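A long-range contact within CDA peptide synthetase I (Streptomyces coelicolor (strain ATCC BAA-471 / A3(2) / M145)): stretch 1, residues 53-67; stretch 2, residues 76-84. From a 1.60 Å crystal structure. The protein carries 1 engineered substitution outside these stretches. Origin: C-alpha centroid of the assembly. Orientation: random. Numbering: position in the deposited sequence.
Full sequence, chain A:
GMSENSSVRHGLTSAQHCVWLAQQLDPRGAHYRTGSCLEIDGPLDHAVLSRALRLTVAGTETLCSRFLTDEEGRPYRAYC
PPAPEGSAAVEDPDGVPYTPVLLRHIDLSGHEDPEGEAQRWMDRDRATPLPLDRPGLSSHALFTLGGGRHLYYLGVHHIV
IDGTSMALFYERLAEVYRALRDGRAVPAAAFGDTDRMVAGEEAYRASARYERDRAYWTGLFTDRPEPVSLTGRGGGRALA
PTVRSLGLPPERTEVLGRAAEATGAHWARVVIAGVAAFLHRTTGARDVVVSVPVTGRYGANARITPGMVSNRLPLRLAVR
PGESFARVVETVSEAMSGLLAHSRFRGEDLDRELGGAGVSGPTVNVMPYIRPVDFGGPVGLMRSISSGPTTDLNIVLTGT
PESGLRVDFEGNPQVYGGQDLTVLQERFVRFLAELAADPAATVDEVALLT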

ATOM      1  N   LEU A  53       4.362  -3.633  22.209  1.00 25.68           N
ATOM      2  CA  LEU A  53       4.733  -2.640  21.208  1.00 22.05           C
ATOM      3  C   LEU A  53       6.181  -2.215  21.406  1.00 26.34           C
ATOM      4  O   LEU A  53       6.934  -2.076  20.445  1.00 26.19           O
ATOM      5  N   ARG A  54       6.568  -2.017  22.660  1.00 28.78           N
ATOM      6  CA  ARG A  54       7.919  -1.569  22.969  1.00 25.65           C
ATOM      7  C   ARG A  54       8.941  -2.594  22.492  1.00 26.37           C
ATOM      8  O   ARG A  54       9.940  -2.233  21.869  1.00 28.05           O
ATOM      9  N   LEU A  55       8.679  -3.867  22.770  1.00 28.39           N
ATOM     10  CA  LEU A  55       9.567  -4.944  22.340  1.00 27.55           C
ATOM     11  C   LEU A  55       9.602  -5.045  20.821  1.00 28.59           C
ATOM     12  O   LEU A  55      10.651  -5.289  20.227  1.00 28.38           O
ATOM     13  N   THR A  56       8.445  -4.857  20.197  1.00 25.33           N
ATOM     14  CA  THR A  56       8.335  -4.974  18.752  1.00 22.25           C
ATOM     15  C   THR A  56       9.112  -3.860  18.067  1.00 24.33           C
ATOM     16  O   THR A  56       9.890  -4.111  17.146  1.00 22.81           O
ATOM     17  N   VAL A  57       8.893  -2.626  18.510  1.00 21.65           N
ATOM     18  CA  VAL A  57       9.591  -1.486  17.933  1.00 19.92           C
ATOM     19  C   VAL A  57      11.098  -1.656  18.114  1.00 21.52           C
ATOM     20  O   VAL A  57      11.864  -1.478  17.170  1.00 23.58           O
ATOM     21  N   ALA A  58      11.513  -2.028  19.321  1.00 23.27           N
ATOM     22  CA  ALA A  58      12.931  -2.198  19.630  1.00 27.34           C
ATOM     23  C   ALA A  58      13.625  -3.149  18.651  1.00 31.05           C
ATOM     24  O   ALA A  58      14.813  -2.995  18.367  1.00 27.31           O
ATOM     25  N   GLY A  59      12.874  -4.118  18.134  1.00 24.08           N
ATOM     26  CA  GLY A  59      13.420  -5.114  17.227  1.00 24.29           C
ATOM     27  C   GLY A  59      13.192  -4.799  15.759  1.00 25.61           C
ATOM     28  O   GLY A  59      13.503  -5.618  14.896  1.00 23.57           O
ATOM     29  N   THR A  60      12.656  -3.613  15.477  1.00 21.44           N
ATOM     30  CA  THR A  60      12.333  -3.201  14.111  1.00 18.89           C
ATOM     31  C   THR A  60      13.121  -1.949  13.740  1.00 18.60           C
ATOM     32  O   THR A  60      12.702  -0.837  14.056  1.00 20.29           O
ATOM     33  N   GLU A  61      14.249  -2.132  13.059  1.00 19.13           N
ATOM     34  CA  GLU A  61      15.192  -1.038  12.836  1.00 19.38           C
ATOM     35  C   GLU A  61      14.539   0.178  12.186  1.00 19.38           C
ATOM     36  O   GLU A  61      14.813   1.310  12.569  1.00 18.53           O
ATOM     37  N   THR A  62      13.667  -0.045  11.210  1.00 16.45           N
ATOM     38  CA  THR A  62      13.098   1.076  10.476  1.00 15.26           C
ATOM     39  C   THR A  62      12.211   1.937  11.380  1.00 16.48           C
ATOM     40  O   THR A  62      12.115   3.149  11.189  1.00 17.10           O
ATOM     41  N   LEU A  63      11.588   1.319  12.377  1.00 16.84           N
ATOM     42  CA  LEU A  63      10.735   2.059  13.301  1.00 16.48           C
ATOM     43  C   LEU A  63      11.541   2.746  14.397  1.00 17.53           C
ATOM     44  O   LEU A  63      10.966   3.432  15.242  1.00 21.02           O
ATOM     45  N   CYS A  64      12.861   2.552  14.382  1.00 17.83           N
ATOM     46  CA  CYS A  64      13.767   3.212  15.322  1.00 19.53           C
ATOM     47  C   CYS A  64      14.696   4.173  14.601  1.00 21.99           C
ATOM     48  O   CYS A  64      15.729   4.564  15.141  1.00 23.69           O
ATOM     49  N   SER A  65      14.334   4.542  13.380  1.00 18.53           N
ATOM     50  CA  SER A  65      15.234   5.296  12.525  1.00 18.48           C
ATOM     51  C   SER A  65      14.803   6.745  12.355  1.00 21.71           C
ATOM     52  O   SER A  65      13.623   7.081  12.467  1.00 21.39           O
ATOM     53  N   ARG A  66      15.787   7.599  12.102  1.00 19.83           N
ATOM     54  CA  ARG A  66      15.536   8.965  11.674  1.00 19.29           C
ATOM     55  C   ARG A  66      16.376   9.241  10.438  1.00 22.26           C
ATOM     56  O   ARG A  66      17.222   8.425  10.063  1.00 20.68           O
ATOM     57  N   PHE A  67      16.141  10.387   9.811  1.00 19.36           N
ATOM     58  CA  PHE A  67      16.821  10.735   8.574  1.00 19.52           C
ATOM     59  C   PHE A  67      17.450  12.115   8.676  1.00 25.45           C
ATOM     60  O   PHE A  67      16.794  13.091   9.041  1.00 26.63           O
ATOM     61  N   TYR A  76      20.844  10.501   4.819  1.00 22.26           N
ATOM     62  CA  TYR A  76      21.206   9.181   5.313  1.00 22.18           C
ATOM     63  C   TYR A  76      20.279   8.811   6.464  1.00 21.35           C
ATOM     64  O   TYR A  76      19.592   9.670   7.017  1.00 21.11           O
ATOM     65  N   ARG A  77      20.251   7.526   6.801  1.00 20.92           N
ATOM     66  CA  ARG A  77      19.409   7.029   7.878  1.00 20.26           C
ATOM     67  C   ARG A  77      20.254   6.717   9.110  1.00 22.44           C
ATOM     68  O   ARG A  77      21.322   6.116   9.002  1.00 23.02           O
ATOM     69  N   ALA A  78      19.765   7.140  10.273  1.00 22.11           N
ATOM     70  CA  ALA A  78      20.440   6.902  11.544  1.00 23.84           C
ATOM     71  C   ALA A  78      19.573   6.036  12.453  1.00 25.40           C
ATOM     72  O   ALA A  78      18.375   6.275  12.592  1.00 23.65           O
ATOM     73  N   TYR A  79      20.194   5.034  13.069  1.00 24.48           N
ATOM     74  CA  TYR A  79      19.498   4.075  13.922  1.00 27.04           C
ATOM     75  C   TYR A  79      19.525   4.519  15.384  1.00 30.54           C
ATOM     76  O   TYR A  79      20.592   4.778  15.939  1.00 29.81           O
ATOM     77  N   CYS A  80      18.343   4.601  15.992  1.00 25.10           N
ATOM     78  CA  CYS A  80      18.188   5.097  17.358  1.00 28.48           C
ATOM     79  C   CYS A  80      17.334   4.161  18.212  1.00 27.39           C
ATOM     80  O   CYS A  80      16.118   4.325  18.277  1.00 25.52           O
ATOM     81  N   PRO A  81      17.966   3.178  18.875  1.00 30.72           N
ATOM     82  CA  PRO A  81      17.212   2.270  19.749  1.00 32.04           C
ATOM     83  C   PRO A  81      16.361   3.004  20.791  1.00 31.35           C
ATOM     84  O   PRO A  81      16.684   4.137  21.140  1.00 29.94           O
ATOM     85  N   PRO A  82      15.279   2.372  21.275  1.00 28.75           N
ATOM     86  CA  PRO A  82      14.528   2.982  22.378  1.00 29.44           C
ATOM     87  C   PRO A  82      15.341   3.019  23.667  1.00 40.00           C
ATOM     88  O   PRO A  82      16.420   2.430  23.732  1.00 39.49           O
ATOM     89  N   ALA A  83      14.821   3.699  24.681  1.00 33.69           N
ATOM     90  CA  ALA A  83      15.473   3.741  25.984  1.00 36.85           C
ATOM     91  C   ALA A  83      15.347   2.391  26.687  1.00 38.06           C
ATOM     92  O   ALA A  83      14.468   1.597  26.353  1.00 39.10           O
ATOM     93  N   PRO A  84      16.230   2.122  27.664  1.00 43.59           N
ATOM     94  CA  PRO A  84      16.128   0.879  28.439  1.00 55.93           C
ATOM     95  C   PRO A  84      14.825   0.792  29.227  1.00 58.92           C
ATOM     96  O   PRO A  84      14.329   1.827  29.671  1.00 56.40           O
TER

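Side-chain packing between residues 53-67, which run from a helix through a 3-10 segment into a strand, and residues 76-84, a strand followed by a proline-rich loop. On the helix, Arg54 leaves sideways, but its extended side chain (chi1 to chi3 all t) carries the guanidinium to the loop, where NH2 makes a weak hydrogen bond to Ala83 O (2.5 Å); water 1 accepts from Ala83 N (3.0 Å) and, weakly, from Arg54 NH1 (3.4 Å). Val57 (t) brings CG1 to 4.5 Å from Pro82 CG, and Ala58 CB, one turn on from Arg54, packs closer to the same Pro82 atom (4.0 Å). Waters 2 and 3 both donate to Ala58 O and hydrogen-bond Tyr79 OH, bridging a carbonyl and a hydroxyl too far apart to bond directly (Ala58 O to Tyr79 OH, 4.0 Å). Glu61 (t, t) reaches across so that OE2 forms a salt bridge with Arg77, 2.9 Å to NH1 and 3.1 Å to NH2, while Glu61 CG lies 3.7 Å from Tyr79 CD1. Cys64 (m) points toward the second stretch: CB meets Tyr79 (t) at CE1 (3.7 Å) and SG meets Pro82 CD (3.8 Å). Ser65 (m) shares a sheet face with Tyr79, Phe67 and Arg77; its OG accepts from Arg77 NH1 (2.9 Å) and donates to Glu61 O (2.7 Å), so the arginine, bound at its guanidinium edge, ties the strand to the 3-10 segment. Arg66 (p) occupies the other face with Ala78; its CG lies 4.0 Å from Ala78 CB and its NE 3.8 Å from Cys80 SG, while NH1 is hydrogen-bonded elsewhere in the structure. Phe67 (m) closes the contact: Arg77 (t, t, p) sets its CG over one face of the Phe67 ring, 4.3 Å from the ring centroid, in a CH-pi contact, before its guanidinium turns to Ser65 and Glu61.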

ATOM      1  CB  LEU A  53       3.817  -1.413  21.269  1.00 22.23           C
ATOM      2  CG  LEU A  53       4.163  -0.311  20.255  1.00 20.41           C
ATOM      3  CD1 LEU A  53       4.091  -0.833  18.827  1.00 20.71           C
ATOM      4  CD2 LEU A  53       3.264   0.903  20.415  1.00 22.61           C
ATOM      5  CB  ARG A  54       8.074  -1.310  24.468  1.00 29.14           C
ATOM      6  CG  ARG A  54       9.356  -0.573  24.817  1.00 40.85           C
ATOM      7  CD  ARG A  54       9.331  -0.018  26.232  1.00 44.69           C
ATOM      8  NE  ARG A  54      10.594   0.632  26.576  1.00 58.96           N
ATOM      9  CZ  ARG A  54      10.889   1.903  26.313  1.00 53.00           C
ATOM     10  NH1 ARG A  54      10.013   2.690  25.700  1.00 40.08           N
ATOM     11  NH2 ARG A  54      12.069   2.393  26.668  1.00 62.33           N
ATOM     12  CB  LEU A  55       9.122  -6.280  22.934  1.00 30.66           C
ATOM     13  CG  LEU A  55       9.235  -6.431  24.452  1.00 32.35           C
ATOM     14  CD1 LEU A  55       8.546  -7.710  24.903  1.00 39.09           C
ATOM     15  CD2 LEU A  55      10.690  -6.428  24.887  1.00 39.19           C
ATOM     16  CB  THR A  56       6.866  -4.936  18.297  1.00 21.51           C
ATOM     17  OG1 THR A  56       6.174  -6.074  18.830  1.00 24.05           O
ATOM     18  CG2 THR A  56       6.765  -4.961  16.779  1.00 19.94           C
ATOM     19  CB  VAL A  57       9.117  -0.155  18.561  1.00 23.66           C
ATOM     20  CG1 VAL A  57      10.011   1.006  18.136  1.00 21.54           C
ATOM     21  CG2 VAL A  57       7.678   0.129  18.159  1.00 21.23           C
ATOM     22  CB  ALA A  58      13.098  -2.703  21.053  1.00 27.39           C
ATOM     23  CB  THR A  60      10.826  -2.924  13.952  1.00 18.73           C
ATOM     24  OG1 THR A  60      10.076  -4.058  14.401  1.00 20.73           O
ATOM     25  CG2 THR A  60      10.477  -2.632  12.498  1.00 17.26           C
ATOM     26  CB  GLU A  61      16.376  -1.504  11.975  1.00 20.98           C
ATOM     27  CG  GLU A  61      17.422  -0.417  11.761  1.00 25.16           C
ATOM     28  CD  GLU A  61      18.696  -0.920  11.103  1.00 26.01           C
ATOM     29  OE1 GLU A  61      18.814  -2.139  10.856  1.00 31.19           O
ATOM     30  OE2 GLU A  61      19.588  -0.086  10.840  1.00 25.72           O
ATOM     31  CB  THR A  62      12.292   0.602   9.251  1.00 14.09           C
ATOM     32  OG1 THR A  62      12.037   1.720   8.393  1.00 15.76           O
ATOM     33  CG2 THR A  62      10.978  -0.055   9.654  1.00 15.84           C
ATOM     34  CB  LEU A  63       9.692   1.132  13.932  1.00 16.30           C
ATOM     35  CG  LEU A  63       8.592   0.624  12.998  1.00 16.68           C
ATOM     36  CD1 LEU A  63       7.718  -0.390  13.729  1.00 18.73           C
ATOM     37  CD2 LEU A  63       7.743   1.770  12.465  1.00 17.97           C
ATOM     38  CB  CYS A  64      14.611   2.187  16.080  1.00 21.12           C
ATOM     39  SG  CYS A  64      13.694   1.098  17.152  1.00 23.88           S
ATOM     40  CB  SER A  65      15.339   4.629  11.155  1.00 20.99           C
ATOM     41  OG  SER A  65      16.017   3.387  11.245  1.00 21.58           O
ATOM     42  CB  ARG A  66      15.863   9.957  12.782  1.00 20.99           C
ATOM     43  CG  ARG A  66      17.318   9.970  13.209  1.00 22.85           C
ATOM     44  CD  ARG A  66      17.461  10.853  14.423  1.00 27.76           C
ATOM     45  NE  ARG A  66      18.846  11.156  14.761  1.00 30.29           N
ATOM     46  CZ  ARG A  66      19.255  12.321  15.258  1.00 37.90           C
ATOM     47  NH1 ARG A  66      18.392  13.307  15.465  1.00 36.68           N
ATOM     48  NH2 ARG A  66      20.535  12.505  15.544  1.00 31.44           N
ATOM     49  CB  PHE A  67      15.843  10.655   7.405  1.00 18.29           C
ATOM     50  CG  PHE A  67      15.280   9.281   7.209  1.00 16.72           C
ATOM     51  CD1 PHE A  67      14.236   8.828   8.002  1.00 15.97           C
ATOM     52  CD2 PHE A  67      15.823   8.423   6.267  1.00 18.76           C
ATOM     53  CE1 PHE A  67      13.735   7.554   7.847  1.00 14.99           C
ATOM     54  CE2 PHE A  67      15.325   7.146   6.105  1.00 15.90           C
ATOM     55  CZ  PHE A  67      14.277   6.712   6.894  1.00 15.85           C
ATOM     56  CB  TYR A  76      22.675   9.125   5.749  1.00 24.19           C
ATOM     57  CG  TYR A  76      23.057   9.991   6.936  1.00 25.60           C
ATOM     58  CD1 TYR A  76      22.927   9.519   8.238  1.00 25.87           C
ATOM     59  CD2 TYR A  76      23.585  11.261   6.752  1.00 27.08           C
ATOM     60  CE1 TYR A  76      23.295  10.300   9.323  1.00 27.45           C
ATOM     61  CE2 TYR A  76      23.958  12.048   7.834  1.00 28.56           C
ATOM     62  CZ  TYR A  76      23.808  11.563   9.115  1.00 31.75           C
ATOM     63  OH  TYR A  76      24.178  12.340  10.192  1.00 31.81           O
ATOM     64  CB  ARG A  77      18.643   5.783   7.422  1.00 18.90           C
ATOM     65  CG  ARG A  77      17.720   5.198   8.477  1.00 19.43           C
ATOM     66  CD  ARG A  77      16.959   3.996   7.940  1.00 17.17           C
ATOM     67  NE  ARG A  77      17.855   2.906   7.561  1.00 18.03           N
ATOM     68  CZ  ARG A  77      18.431   2.075   8.424  1.00 19.09           C
ATOM     69  NH1 ARG A  77      18.224   2.209   9.730  1.00 19.56           N
ATOM     70  NH2 ARG A  77      19.230   1.114   7.983  1.00 19.98           N
ATOM     71  CB  ALA A  78      20.768   8.221  12.223  1.00 26.39           C
ATOM     72  CB  TYR A  79      20.135   2.690  13.760  1.00 29.61           C
ATOM     73  CG  TYR A  79      19.644   1.627  14.719  1.00 30.88           C
ATOM     74  CD1 TYR A  79      18.289   1.357  14.863  1.00 26.73           C
ATOM     75  CD2 TYR A  79      20.544   0.870  15.457  1.00 38.01           C
ATOM     76  CE1 TYR A  79      17.844   0.376  15.727  1.00 27.09           C
ATOM     77  CE2 TYR A  79      20.110  -0.112  16.323  1.00 45.50           C
ATOM     78  CZ  TYR A  79      18.761  -0.358  16.454  1.00 30.11           C
ATOM     79  OH  TYR A  79      18.331  -1.339  17.319  1.00 32.24           O
ATOM     80  CB  CYS A  80      17.550   6.487  17.343  1.00 29.73           C
ATOM     81  SG  CYS A  80      18.455   7.723  16.392  1.00 30.05           S
ATOM     82  CB  PRO A  81      18.311   1.455  20.436  1.00 41.37           C
ATOM     83  CG  PRO A  81      19.438   1.465  19.481  1.00 49.61           C
ATOM     84  CD  PRO A  81      19.382   2.788  18.766  1.00 36.04           C
ATOM     85  CB  PRO A  82      13.309   2.065  22.534  1.00 28.93           C
ATOM     86  CG  PRO A  82      13.226   1.293  21.261  1.00 37.62           C
ATOM     87  CD  PRO A  82      14.632   1.143  20.784  1.00 40.33           C
ATOM     88  CB  ALA A  83      14.874   4.842  26.838  1.00 42.41           C
ATOM     89  CB  PRO A  84      17.331   0.950  29.386  1.00 53.40           C
ATOM     90  CG  PRO A  84      18.268   1.918  28.757  1.00 52.68           C
ATOM     91  CD  PRO A  84      17.408   2.916  28.055  1.00 49.09           C
TER
HETATM   92  O   HOH W   1      12.091   4.893  24.234  1.00 32.09           O
HETATM   93  O   HOH W   2      16.221  -2.547  15.967  1.00 37.53           O
HETATM   94  O   HOH W   3      16.428  -1.057  19.292  1.00 40.59           O